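Local coordinates for protein hypothetical bacterial 6-phosphogluconolactonase (Bacteroides fragilis, PDB 3SCY) that probably hydrolyses 6-phosphogluconolactone to 6-phosphogluconate as a seven-bladed beta-propeller lactonase, at residues H158-T163 and L169-L174; N111-N116 and G120-F125; L216-N219 and F224-L227. All coordinates share one frame; numbering follows the deposited sequence.

Interaction 1: residues H158-T163 and L169-L174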
ATOM      1  N   HIS A 158      -2.285  -5.875  -8.002  1.00 18.52           N
ATOM      2  CA  HIS A 158      -2.718  -5.007  -6.917  1.00 18.72           C
ATOM      3  C   HIS A 158      -1.646  -4.545  -5.969  1.00 20.22           C
ATOM      4  O   HIS A 158      -1.934  -3.689  -5.120  1.00 19.33           O
ATOM      5  CB  HIS A 158      -3.805  -5.721  -6.085  1.00 19.78           C
ATOM      6  CG  HIS A 158      -4.930  -4.817  -5.688  1.00 22.56           C
ATOM      7  ND1 HIS A 158      -4.701  -3.571  -5.125  1.00 24.26           N
ATOM      8  CD2 HIS A 158      -6.264  -5.017  -5.779  1.00 24.83           C
ATOM      9  CE1 HIS A 158      -5.902  -3.034  -4.951  1.00 24.10           C
ATOM     10  NE2 HIS A 158      -6.867  -3.885  -5.294  1.00 25.23           N
ATOM     11  N   CYS A 159      -0.425  -5.088  -6.087  1.00 16.44           N
ATOM     12  CA  CYS A 159       0.649  -4.730  -5.194  1.00 16.04           C
ATOM     13  C   CYS A 159       1.959  -5.072  -5.837  1.00 19.13           C
ATOM     14  O   CYS A 159       2.033  -6.050  -6.581  1.00 19.49           O
ATOM     15  CB  CYS A 159       0.487  -5.464  -3.863  1.00 16.27           C
ATOM     16  SG  CYS A 159       1.556  -4.851  -2.529  1.00 18.24           S
ATOM     17  N   VAL A 160       2.974  -4.240  -5.620  1.00 16.51           N
ATOM     18  CA  VAL A 160       4.334  -4.486  -6.048  1.00 15.55           C
ATOM     19  C   VAL A 160       5.237  -4.140  -4.870  1.00 16.21           C
ATOM     20  O   VAL A 160       5.150  -3.034  -4.322  1.00 17.70           O
ATOM     21  CB  VAL A 160       4.757  -3.745  -7.349  1.00 17.63           C
ATOM     22  CG1 VAL A 160       4.189  -4.445  -8.578  1.00 18.28           C
ATOM     23  CG2 VAL A 160       4.356  -2.268  -7.323  1.00 17.18           C
ATOM     24  N   ARG A 161       6.041  -5.109  -4.415  1.00 16.89           N
ATOM     25  CA  ARG A 161       6.937  -4.911  -3.279  1.00 16.47           C
ATOM     26  C   ARG A 161       8.343  -5.357  -3.562  1.00 20.12           C
ATOM     27  O   ARG A 161       8.546  -6.438  -4.105  1.00 19.97           O
ATOM     28  CB  ARG A 161       6.487  -5.700  -2.040  1.00 18.09           C
ATOM     29  CG  ARG A 161       5.080  -5.405  -1.510  1.00 19.61           C
ATOM     30  CD  ARG A 161       4.829  -3.912  -1.184  1.00 21.98           C
ATOM     31  NE  ARG A 161       5.919  -3.263  -0.454  1.00 24.20           N
ATOM     32  CZ  ARG A 161       6.116  -3.353   0.855  1.00 33.42           C
ATOM     33  NH1 ARG A 161       5.284  -4.059   1.613  1.00 27.64           N
ATOM     34  NH2 ARG A 161       7.148  -2.737   1.422  1.00 26.41           N
ATOM     35  N   ILE A 162       9.328  -4.555  -3.143  1.00 18.20           N
ATOM     36  CA  ILE A 162      10.720  -4.955  -3.210  1.00 18.34           C
ATOM     37  C   ILE A 162      10.994  -5.700  -1.921  1.00 21.16           C
ATOM     38  O   ILE A 162      10.552  -5.236  -0.859  1.00 21.16           O
ATOM     39  CB  ILE A 162      11.593  -3.716  -3.427  1.00 21.57           C
ATOM     40  CG1 ILE A 162      11.285  -3.144  -4.835  1.00 23.80           C
ATOM     41  CG2 ILE A 162      13.110  -4.074  -3.282  1.00 23.69           C
ATOM     42  CD1 ILE A 162      11.719  -1.683  -5.074  1.00 37.33           C
ATOM     43  N   THR A 163      11.650  -6.873  -1.995  1.00 18.95           N
ATOM     44  CA  THR A 163      11.913  -7.708  -0.829  1.00 19.11           C
ATOM     45  C   THR A 163      12.903  -7.008   0.131  1.00 21.57           C
ATOM     46  O   THR A 163      13.703  -6.172  -0.306  1.00 21.60           O
ATOM     47  CB  THR A 163      12.358  -9.120  -1.236  1.00 21.92           C
ATOM     48  OG1 THR A 163      13.435  -8.979  -2.148  1.00 20.89           O
ATOM     49  CG2 THR A 163      11.217  -9.909  -1.902  1.00 22.38           C
ATOM     50  N   LEU A 169      11.379  -8.439  -6.653  1.00 18.67           N
ATOM     51  CA  LEU A 169      10.120  -7.713  -6.665  1.00 18.43           C
ATOM     52  C   LEU A 169       9.012  -8.757  -6.693  1.00 20.65           C
ATOM     53  O   LEU A 169       9.035  -9.646  -7.554  1.00 20.50           O
ATOM     54  CB  LEU A 169      10.007  -6.736  -7.838  1.00 18.53           C
ATOM     55  CG  LEU A 169       8.717  -5.891  -7.830  1.00 22.57           C
ATOM     56  CD1 LEU A 169       8.987  -4.460  -8.134  1.00 23.39           C
ATOM     57  CD2 LEU A 169       7.684  -6.462  -8.800  1.00 24.36           C
ATOM     58  N   LEU A 170       8.078  -8.679  -5.734  1.00 17.92           N
ATOM     59  CA  LEU A 170       6.929  -9.581  -5.649  1.00 17.46           C
ATOM     60  C   LEU A 170       5.681  -8.821  -6.026  1.00 19.01           C
ATOM     61  O   LEU A 170       5.466  -7.706  -5.529  1.00 18.33           O
ATOM     62  CB  LEU A 170       6.821 -10.207  -4.260  1.00 17.79           C
ATOM     63  CG  LEU A 170       8.054 -10.995  -3.791  1.00 21.52           C
ATOM     64  CD1 LEU A 170       7.820 -11.571  -2.428  1.00 21.52           C
ATOM     65  CD2 LEU A 170       8.382 -12.168  -4.736  1.00 25.34           C
ATOM     66  N   ALA A 171       4.887  -9.360  -6.951  1.00 17.98           N
ATOM     67  CA  ALA A 171       3.712  -8.666  -7.441  1.00 17.32           C
ATOM     68  C   ALA A 171       2.457  -9.490  -7.198  1.00 19.96           C
ATOM     69  O   ALA A 171       2.320 -10.596  -7.749  1.00 20.35           O
ATOM     70  CB  ALA A 171       3.889  -8.369  -8.924  1.00 19.52           C
ATOM     71  N   ASP A 172       1.529  -8.951  -6.382  1.00 18.11           N
ATOM     72  CA  ASP A 172       0.299  -9.680  -6.034  1.00 16.98           C
ATOM     73  C   ASP A 172      -0.707  -9.603  -7.142  1.00 21.56           C
ATOM     74  O   ASP A 172      -1.042  -8.498  -7.598  1.00 19.54           O
ATOM     75  CB  ASP A 172      -0.329  -9.093  -4.757  1.00 17.72           C
ATOM     76  CG  ASP A 172       0.477  -9.252  -3.494  1.00 21.73           C
ATOM     77  OD1 ASP A 172       1.440 -10.041  -3.499  1.00 22.80           O
ATOM     78  OD2 ASP A 172       0.115  -8.604  -2.471  1.00 23.25           O
ATOM     79  N   ASP A 173      -1.234 -10.761  -7.534  1.00 19.38           N
ATOM     80  CA  ASP A 173      -2.202 -10.839  -8.609  1.00 20.14           C
ATOM     81  C   ASP A 173      -3.510 -11.394  -8.087  1.00 23.31           C
ATOM     82  O   ASP A 173      -3.701 -12.611  -7.943  1.00 22.18           O
ATOM     83  CB  ASP A 173      -1.636 -11.677  -9.743  1.00 20.68           C
ATOM     84  CG  ASP A 173      -2.494 -11.815 -10.990  1.00 27.12           C
ATOM     85  OD1 ASP A 173      -3.686 -11.419 -10.952  1.00 23.64           O
ATOM     86  OD2 ASP A 173      -1.976 -12.317 -12.000  1.00 27.44           O
ATOM     87  N   LEU A 174      -4.446 -10.471  -7.855  1.00 20.62           N
ATOM     88  CA  LEU A 174      -5.765 -10.794  -7.328  1.00 20.96           C
ATOM     89  C   LEU A 174      -6.526 -11.710  -8.276  1.00 25.81           C
ATOM     90  O   LEU A 174      -7.277 -12.588  -7.824  1.00 25.03           O
ATOM     91  CB  LEU A 174      -6.539  -9.478  -7.052  1.00 21.11           C
ATOM     92  CG  LEU A 174      -8.024  -9.593  -6.574  1.00 24.94           C
ATOM     93  CD1 LEU A 174      -8.383  -8.426  -5.661  1.00 26.34           C
ATOM     94  CD2 LEU A 174      -9.020  -9.668  -7.776  1.00 29.10           C
TER
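The carbonyl oxygen of R161 takes the shortest hydrogen bond of this pairing: L170 N lies 2.8 Å from R161 O, in the plane of the carbonyl and with an angle of 166° at the hydrogen. The same oxygen also receives a CA-H contact from L169. R161 N returns the bond to L170 O, so these two residues form a regular hydrogen-bonded pair of antiparallel strands. Farther along, H158 N donates to D172 O at 2.9 Å, nearly straight. The intervening bond, D172 N to C159 O, is bent, with its donor standing above the carbonyl plane, and the buried C159 N has no hydrogen-bond partner in the model.

On the face carrying V160, I162, L169 and A171 the contact is apolar. V160 CG1 touches both A171 CB and L169 CD2, each at 4.0 Å. L169 reaches it with its CG anti to the backbone N (chi1 -177°), which turns the branched end toward V160 and I162, and its CD1 meets I162 CG1 at 4.2 Å. The other face holds C159 beside D172, with D172 OD2 3.5 Å from C159 CB. At the turn end, T163 CG2 meets L170 CD1 at 3.8 Å, the two side chains at about a right angle. At the far end H158 and L174 run side by side, pointing the same way, and H158 CD2 comes within 4.0 Å of L174 CD1.

The two strands are the first and second of a four-stranded propeller blade. Strand 178-184 pairs with 168-173 on its other edge. Strand 102-107 packs against C159, V160 and R161, while strand 213-218 meets L170 and D172 and supplies L216 O as the hydrogen-bond partner of R161 NH1.

Interaction 2: residues N111-N116 and G120-F125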
ATOM      1  N   ASN A 111      13.978   3.498  -9.975  1.00 17.62           N
ATOM      2  CA  ASN A 111      12.809   3.181 -10.770  1.00 16.32           C
ATOM      3  C   ASN A 111      11.582   3.214  -9.920  1.00 19.09           C
ATOM      4  O   ASN A 111      11.651   2.928  -8.719  1.00 19.32           O
ATOM      5  CB  ASN A 111      12.925   1.746 -11.350  1.00 17.13           C
ATOM      6  CG  ASN A 111      14.109   1.608 -12.262  1.00 21.29           C
ATOM      7  OD1 ASN A 111      14.034   1.967 -13.425  1.00 20.89           O
ATOM      8  ND2 ASN A 111      15.237   1.095 -11.742  1.00 21.78           N
ATOM      9  N   ILE A 112      10.458   3.486 -10.563  1.00 17.00           N
ATOM     10  CA  ILE A 112       9.109   3.378 -10.007  1.00 17.63           C
ATOM     11  C   ILE A 112       8.470   2.176 -10.666  1.00 19.78           C
ATOM     12  O   ILE A 112       8.624   2.018 -11.894  1.00 18.75           O
ATOM     13  CB  ILE A 112       8.262   4.664 -10.298  1.00 21.10           C
ATOM     14  CG1 ILE A 112       8.771   5.885  -9.523  1.00 23.67           C
ATOM     15  CG2 ILE A 112       6.711   4.415 -10.100  1.00 20.94           C
ATOM     16  CD1 ILE A 112       8.554   5.863  -7.977  1.00 25.65           C
ATOM     17  N   VAL A 113       7.715   1.357  -9.887  1.00 16.24           N
ATOM     18  CA  VAL A 113       6.982   0.239 -10.470  1.00 16.07           C
ATOM     19  C   VAL A 113       5.516   0.391 -10.065  1.00 17.67           C
ATOM     20  O   VAL A 113       5.261   0.662  -8.900  1.00 17.64           O
ATOM     21  CB  VAL A 113       7.534  -1.158 -10.039  1.00 18.99           C
ATOM     22  CG1 VAL A 113       6.811  -2.276 -10.768  1.00 20.48           C
ATOM     23  CG2 VAL A 113       9.035  -1.266 -10.278  1.00 18.40           C
ATOM     24  N   THR A 114       4.575   0.235 -10.999  1.00 17.48           N
ATOM     25  CA  THR A 114       3.146   0.250 -10.698  1.00 17.03           C
ATOM     26  C   THR A 114       2.533  -1.138 -10.802  1.00 19.63           C
ATOM     27  O   THR A 114       2.939  -1.946 -11.652  1.00 18.80           O
ATOM     28  CB  THR A 114       2.359   1.198 -11.635  1.00 20.61           C
ATOM     29  OG1 THR A 114       2.415   0.720 -12.976  1.00 22.27           O
ATOM     30  CG2 THR A 114       2.842   2.619 -11.567  1.00 22.59           C
ATOM     31  N   ALA A 115       1.427  -1.334 -10.076  1.00 16.62           N
ATOM     32  CA  ALA A 115       0.549  -2.487 -10.214  1.00 17.32           C
ATOM     33  C   ALA A 115      -0.683  -2.001 -10.957  1.00 20.92           C
ATOM     34  O   ALA A 115      -1.431  -1.161 -10.429  1.00 18.28           O
ATOM     35  CB  ALA A 115       0.180  -3.052  -8.853  1.00 18.10           C
ATOM     36  N   ASN A 116      -0.914  -2.512 -12.182  1.00 19.64           N
ATOM     37  CA  ASN A 116      -2.039  -2.047 -12.990  1.00 19.05           C
ATOM     38  C   ASN A 116      -3.161  -3.051 -12.857  1.00 21.10           C
ATOM     39  O   ASN A 116      -3.083  -4.164 -13.380  1.00 22.04           O
ATOM     40  CB  ASN A 116      -1.625  -1.821 -14.452  1.00 21.00           C
ATOM     41  CG  ASN A 116      -0.373  -0.993 -14.570  1.00 25.64           C
ATOM     42  OD1 ASN A 116      -0.144  -0.047 -13.797  1.00 21.11           O
ATOM     43  ND2 ASN A 116       0.486  -1.377 -15.493  1.00 22.13           N
ATOM     44  N   GLY A 120      -3.816  -5.674 -15.800  1.00 25.06           N
ATOM     45  CA  GLY A 120      -3.260  -6.976 -15.416  1.00 25.53           C
ATOM     46  C   GLY A 120      -1.797  -7.022 -15.806  1.00 26.68           C
ATOM     47  O   GLY A 120      -1.347  -7.915 -16.520  1.00 26.46           O
ATOM     48  N   SER A 121      -1.066  -5.983 -15.402  1.00 21.58           N
ATOM     49  CA  SER A 121       0.316  -5.783 -15.772  1.00 19.73           C
ATOM     50  C   SER A 121       0.997  -4.942 -14.713  1.00 22.01           C
ATOM     51  O   SER A 121       0.345  -4.422 -13.790  1.00 21.39           O
ATOM     52  CB  SER A 121       0.390  -5.068 -17.126  1.00 23.90           C
ATOM     53  OG  SER A 121      -0.259  -3.805 -17.058  1.00 26.09           O
ATOM     54  N   ILE A 122       2.319  -4.772 -14.876  1.00 20.57           N
ATOM     55  CA  ILE A 122       3.118  -3.888 -14.055  1.00 18.17           C
ATOM     56  C   ILE A 122       3.957  -3.028 -14.994  1.00 21.48           C
ATOM     57  O   ILE A 122       4.360  -3.479 -16.084  1.00 21.17           O
ATOM     58  CB  ILE A 122       3.985  -4.590 -12.979  1.00 20.11           C
ATOM     59  CG1 ILE A 122       5.037  -5.527 -13.617  1.00 21.37           C
ATOM     60  CG2 ILE A 122       3.090  -5.319 -11.969  1.00 19.06           C
ATOM     61  CD1 ILE A 122       6.023  -6.129 -12.575  1.00 25.26           C
ATOM     62  N   THR A 123       4.141  -1.771 -14.621  1.00 17.27           N
ATOM     63  CA  THR A 123       4.901  -0.831 -15.449  1.00 16.78           C
ATOM     64  C   THR A 123       6.111  -0.321 -14.670  1.00 19.82           C
ATOM     65  O   THR A 123       5.992   0.034 -13.500  1.00 18.24           O
ATOM     66  CB  THR A 123       4.001   0.343 -15.923  1.00 20.08           C
ATOM     67  OG1 THR A 123       2.874  -0.189 -16.603  1.00 20.61           O
ATOM     68  CG2 THR A 123       4.743   1.288 -16.893  1.00 21.59           C
ATOM     69  N   VAL A 124       7.269  -0.245 -15.343  1.00 19.16           N
ATOM     70  CA  VAL A 124       8.507   0.264 -14.764  1.00 18.73           C
ATOM     71  C   VAL A 124       8.813   1.614 -15.392  1.00 20.69           C
ATOM     72  O   VAL A 124       8.768   1.720 -16.631  1.00 20.99           O
ATOM     73  CB  VAL A 124       9.688  -0.738 -15.032  1.00 21.01           C
ATOM     74  CG1 VAL A 124      11.009  -0.221 -14.475  1.00 19.35           C
ATOM     75  CG2 VAL A 124       9.368  -2.118 -14.459  1.00 21.43           C
ATOM     76  N   PHE A 125       9.155   2.611 -14.549  1.00 17.74           N
ATOM     77  CA  PHE A 125       9.593   3.924 -15.014  1.00 17.77           C
ATOM     78  C   PHE A 125      10.938   4.253 -14.408  1.00 20.18           C
ATOM     79  O   PHE A 125      11.022   4.305 -13.179  1.00 19.04           O
ATOM     80  CB  PHE A 125       8.609   5.052 -14.612  1.00 18.61           C
ATOM     81  CG  PHE A 125       7.168   4.908 -15.016  1.00 18.62           C
ATOM     82  CD1 PHE A 125       6.283   4.183 -14.229  1.00 18.39           C
ATOM     83  CD2 PHE A 125       6.680   5.545 -16.150  1.00 19.60           C
ATOM     84  CE1 PHE A 125       4.940   4.081 -14.570  1.00 19.96           C
ATOM     85  CE2 PHE A 125       5.347   5.403 -16.521  1.00 20.92           C
ATOM     86  CZ  PHE A 125       4.475   4.681 -15.723  1.00 19.49           C
TER
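N116 and its partners S121 and T123 provide the stronger polar side-chain bonds between these two strands. N116 ND2 donates to T123 OG1 at 2.9 Å and to S121 OG at 3.0 Å, both acceptors lying in the amide plane. On the same amide, N116 OD1 accepts T114 OG1 at 2.8 Å, the hydroxyl brought there by its place between backbone N and carbonyl carbon (chi1 65°). Three bonds therefore fix which way the amide is turned and hold it flat against the sheet. T123 OG1 has a further partner in T97 O, which links the hairpin to the residue after strand 88-96.

Backbone bonds run the length of the pair. I112 and F125 exchange two short ones, with I112 N to F125 O at 2.8 Å and an angle of 169°. T114 N and T123 O follow, then N116 N and S121 O. Beyond these, N116 O faces the N-H groups of both G120 and S121, although each of those bonds is weak.

Apolar contacts divide between the faces. The ring of F125 is approached at its edge, near the ring plane, by T114 CG2, which lies 3.9 Å from F125 CE1; CG2 of I112 meets F125 CD1 at 4.2 Å. On the reverse face V113 CG2 packs against V124 CG2 at 4.3 Å, and V113 CG1 reaches I122 CB.

G120, with its positive phi of 55°, and S121 together opposite N116 make a G1 beta bulge, here at the turn of a hairpin formed by the two central strands of a four-stranded beta-propeller blade.

Interaction 3: residues L216-N219 and F224-L227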
ATOM      1  N   LEU A 216       0.747  -7.066   0.299  1.00 15.51           N
ATOM      2  CA  LEU A 216       1.815  -7.853   0.931  1.00 16.20           C
ATOM      3  C   LEU A 216       2.743  -6.963   1.730  1.00 17.68           C
ATOM      4  O   LEU A 216       3.111  -5.873   1.261  1.00 17.65           O
ATOM      5  CB  LEU A 216       2.620  -8.564  -0.165  1.00 16.96           C
ATOM      6  CG  LEU A 216       3.770  -9.496   0.306  1.00 19.71           C
ATOM      7  CD1 LEU A 216       3.227 -10.822   0.891  1.00 19.92           C
ATOM      8  CD2 LEU A 216       4.677  -9.856  -0.879  1.00 21.04           C
ATOM      9  N   ILE A 217       3.141  -7.446   2.929  1.00 15.44           N
ATOM     10  CA  ILE A 217       4.070  -6.748   3.804  1.00 15.23           C
ATOM     11  C   ILE A 217       5.088  -7.745   4.345  1.00 18.26           C
ATOM     12  O   ILE A 217       4.860  -8.968   4.319  1.00 19.18           O
ATOM     13  CB  ILE A 217       3.405  -5.978   4.957  1.00 16.89           C
ATOM     14  CG1 ILE A 217       2.586  -6.978   5.837  1.00 18.25           C
ATOM     15  CG2 ILE A 217       2.525  -4.813   4.426  1.00 16.45           C
ATOM     16  CD1 ILE A 217       2.123  -6.433   7.164  1.00 19.96           C
ATOM     17  N   PHE A 218       6.191  -7.216   4.858  1.00 17.15           N
ATOM     18  CA  PHE A 218       7.260  -7.995   5.490  1.00 17.62           C
ATOM     19  C   PHE A 218       7.423  -7.548   6.902  1.00 21.76           C
ATOM     20  O   PHE A 218       7.165  -6.373   7.195  1.00 20.44           O
ATOM     21  CB  PHE A 218       8.613  -7.794   4.762  1.00 19.48           C
ATOM     22  CG  PHE A 218       8.558  -8.311   3.354  1.00 20.82           C
ATOM     23  CD1 PHE A 218       8.862  -9.637   3.074  1.00 24.52           C
ATOM     24  CD2 PHE A 218       8.135  -7.491   2.314  1.00 23.75           C
ATOM     25  CE1 PHE A 218       8.748 -10.132   1.767  1.00 25.78           C
ATOM     26  CE2 PHE A 218       8.046  -7.979   1.012  1.00 26.41           C
ATOM     27  CZ  PHE A 218       8.325  -9.297   0.759  1.00 22.87           C
ATOM     28  N   ASN A 219       7.939  -8.431   7.766  1.00 19.51           N
ATOM     29  CA  ASN A 219       8.229  -7.976   9.124  1.00 19.87           C
ATOM     30  C   ASN A 219       9.571  -7.197   9.116  1.00 22.52           C
ATOM     31  O   ASN A 219      10.244  -7.124   8.078  1.00 21.67           O
ATOM     32  CB  ASN A 219       8.213  -9.119  10.145  1.00 19.41           C
ATOM     33  CG  ASN A 219       9.430  -9.991  10.080  1.00 26.28           C
ATOM     34  OD1 ASN A 219      10.020 -10.183   9.013  1.00 23.77           O
ATOM     35  ND2 ASN A 219       9.854 -10.488  11.217  1.00 25.69           N
ATOM     36  N   PHE A 224       9.630 -12.906   7.743  1.00 20.93           N
ATOM     37  CA  PHE A 224       8.237 -13.284   7.560  1.00 20.66           C
ATOM     38  C   PHE A 224       7.552 -12.279   6.673  1.00 23.62           C
ATOM     39  O   PHE A 224       7.925 -11.100   6.677  1.00 22.94           O
ATOM     40  CB  PHE A 224       7.490 -13.356   8.897  1.00 23.03           C
ATOM     41  CG  PHE A 224       8.007 -14.429   9.822  1.00 23.46           C
ATOM     42  CD1 PHE A 224       7.703 -15.765   9.600  1.00 26.48           C
ATOM     43  CD2 PHE A 224       8.857 -14.110  10.869  1.00 26.15           C
ATOM     44  CE1 PHE A 224       8.209 -16.765  10.438  1.00 28.06           C
ATOM     45  CE2 PHE A 224       9.361 -15.107  11.715  1.00 30.11           C
ATOM     46  CZ  PHE A 224       9.046 -16.427  11.485  1.00 29.07           C
ATOM     47  N   ALA A 225       6.569 -12.747   5.907  1.00 21.17           N
ATOM     48  CA  ALA A 225       5.737 -11.895   5.068  1.00 19.99           C
ATOM     49  C   ALA A 225       4.285 -12.216   5.350  1.00 20.65           C
ATOM     50  O   ALA A 225       3.949 -13.325   5.784  1.00 19.10           O
ATOM     51  CB  ALA A 225       6.063 -12.096   3.596  1.00 20.74           C
ATOM     52  N   TYR A 226       3.407 -11.248   5.105  1.00 17.39           N
ATOM     53  CA  TYR A 226       1.982 -11.405   5.375  1.00 16.77           C
ATOM     54  C   TYR A 226       1.192 -10.842   4.231  1.00 18.45           C
ATOM     55  O   TYR A 226       1.468  -9.730   3.775  1.00 18.28           O
ATOM     56  CB  TYR A 226       1.591 -10.716   6.695  1.00 17.87           C
ATOM     57  CG  TYR A 226       2.362 -11.281   7.863  1.00 18.57           C
ATOM     58  CD1 TYR A 226       1.872 -12.364   8.590  1.00 20.63           C
ATOM     59  CD2 TYR A 226       3.559 -10.704   8.274  1.00 18.60           C
ATOM     60  CE1 TYR A 226       2.609 -12.923   9.636  1.00 21.12           C
ATOM     61  CE2 TYR A 226       4.305 -11.251   9.315  1.00 20.00           C
ATOM     62  CZ  TYR A 226       3.816 -12.347  10.005  1.00 22.63           C
ATOM     63  OH  TYR A 226       4.551 -12.856  11.043  1.00 23.12           O
ATOM     64  N   LEU A 227       0.249 -11.628   3.742  1.00 18.07           N
ATOM     65  CA  LEU A 227      -0.593 -11.250   2.630  1.00 17.17           C
ATOM     66  C   LEU A 227      -2.045 -11.144   3.044  1.00 18.17           C
ATOM     67  O   LEU A 227      -2.535 -12.035   3.740  1.00 18.54           O
ATOM     68  CB  LEU A 227      -0.459 -12.337   1.534  1.00 18.09           C
ATOM     69  CG  LEU A 227      -1.430 -12.305   0.361  1.00 20.58           C
ATOM     70  CD1 LEU A 227      -1.132 -11.129  -0.573  1.00 19.62           C
ATOM     71  CD2 LEU A 227      -1.380 -13.639  -0.431  1.00 22.14           C
TER
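With CG of N219 set between the backbone N and the carbonyl carbon (chi1 75°, the crowded position), its amide swings toward F224, and N219 OD1 accepts F224 N at 3.0 Å. The donor stands well above the plane of the amide carbonyl, so the bond is not directed at a lone pair. It closes the turn end of a beta hairpin, formed by the first two strands of a four-stranded propeller blade. In the other direction N219 N donates to F224 O at 2.9 Å, so both main-chain polar atoms of F224 are bonded to this one asparagine. N219 ND2, which is hydrogen-bonded to D221 in the turn, lies in the plane of the F224 ring at its edge, 3.8 Å from F224 CD2; amide and ring planes are 73° apart.

Farther along, I217 and Y226 exchange two backbone bonds, I217 N to Y226 O and Y226 N to I217 O. Their side chains cross obliquely on one face, where I217 CG1 comes to 4.0 Å from Y226 CB. The Y226 hydroxyl is bonded to G294 O, and I264 of the next blade packs against both residues.

The opposite face, turned to the preceding blade, is apolar. F218 CD1 lies 3.8 Å from A225 CB, the small methyl meeting the ring obliquely, while Y240 packs edge-to-face with the same ring. Two residues back along the strand from F218, the end of L216 comes nearer the second strand, where L216 CD1 touches A225 CB at 4.1 Å and L227 CB at 4.0 Å.

How the interactions relate
The three hairpins belong to successive blades of the propeller, and interaction 1 lies between the other two: its centre is about 10 Å from that of interaction 2 and about 11 Å from that of interaction 3. Interactions 2 and 3 do not touch, with nearest atoms about 10 Å apart. V160 bridges to interaction 2, its CG1 lying 3.7 Å from I122 CG2. Toward interaction 3 the shortest link is 2.9 Å, from R161 NH1 to L216 O, and D172 OD2 packs against L227 CD1. H158 NE2 is hydrogen-bonded to an unidentified molecule, probably from the crystallisation liquor, which may mark a pocket.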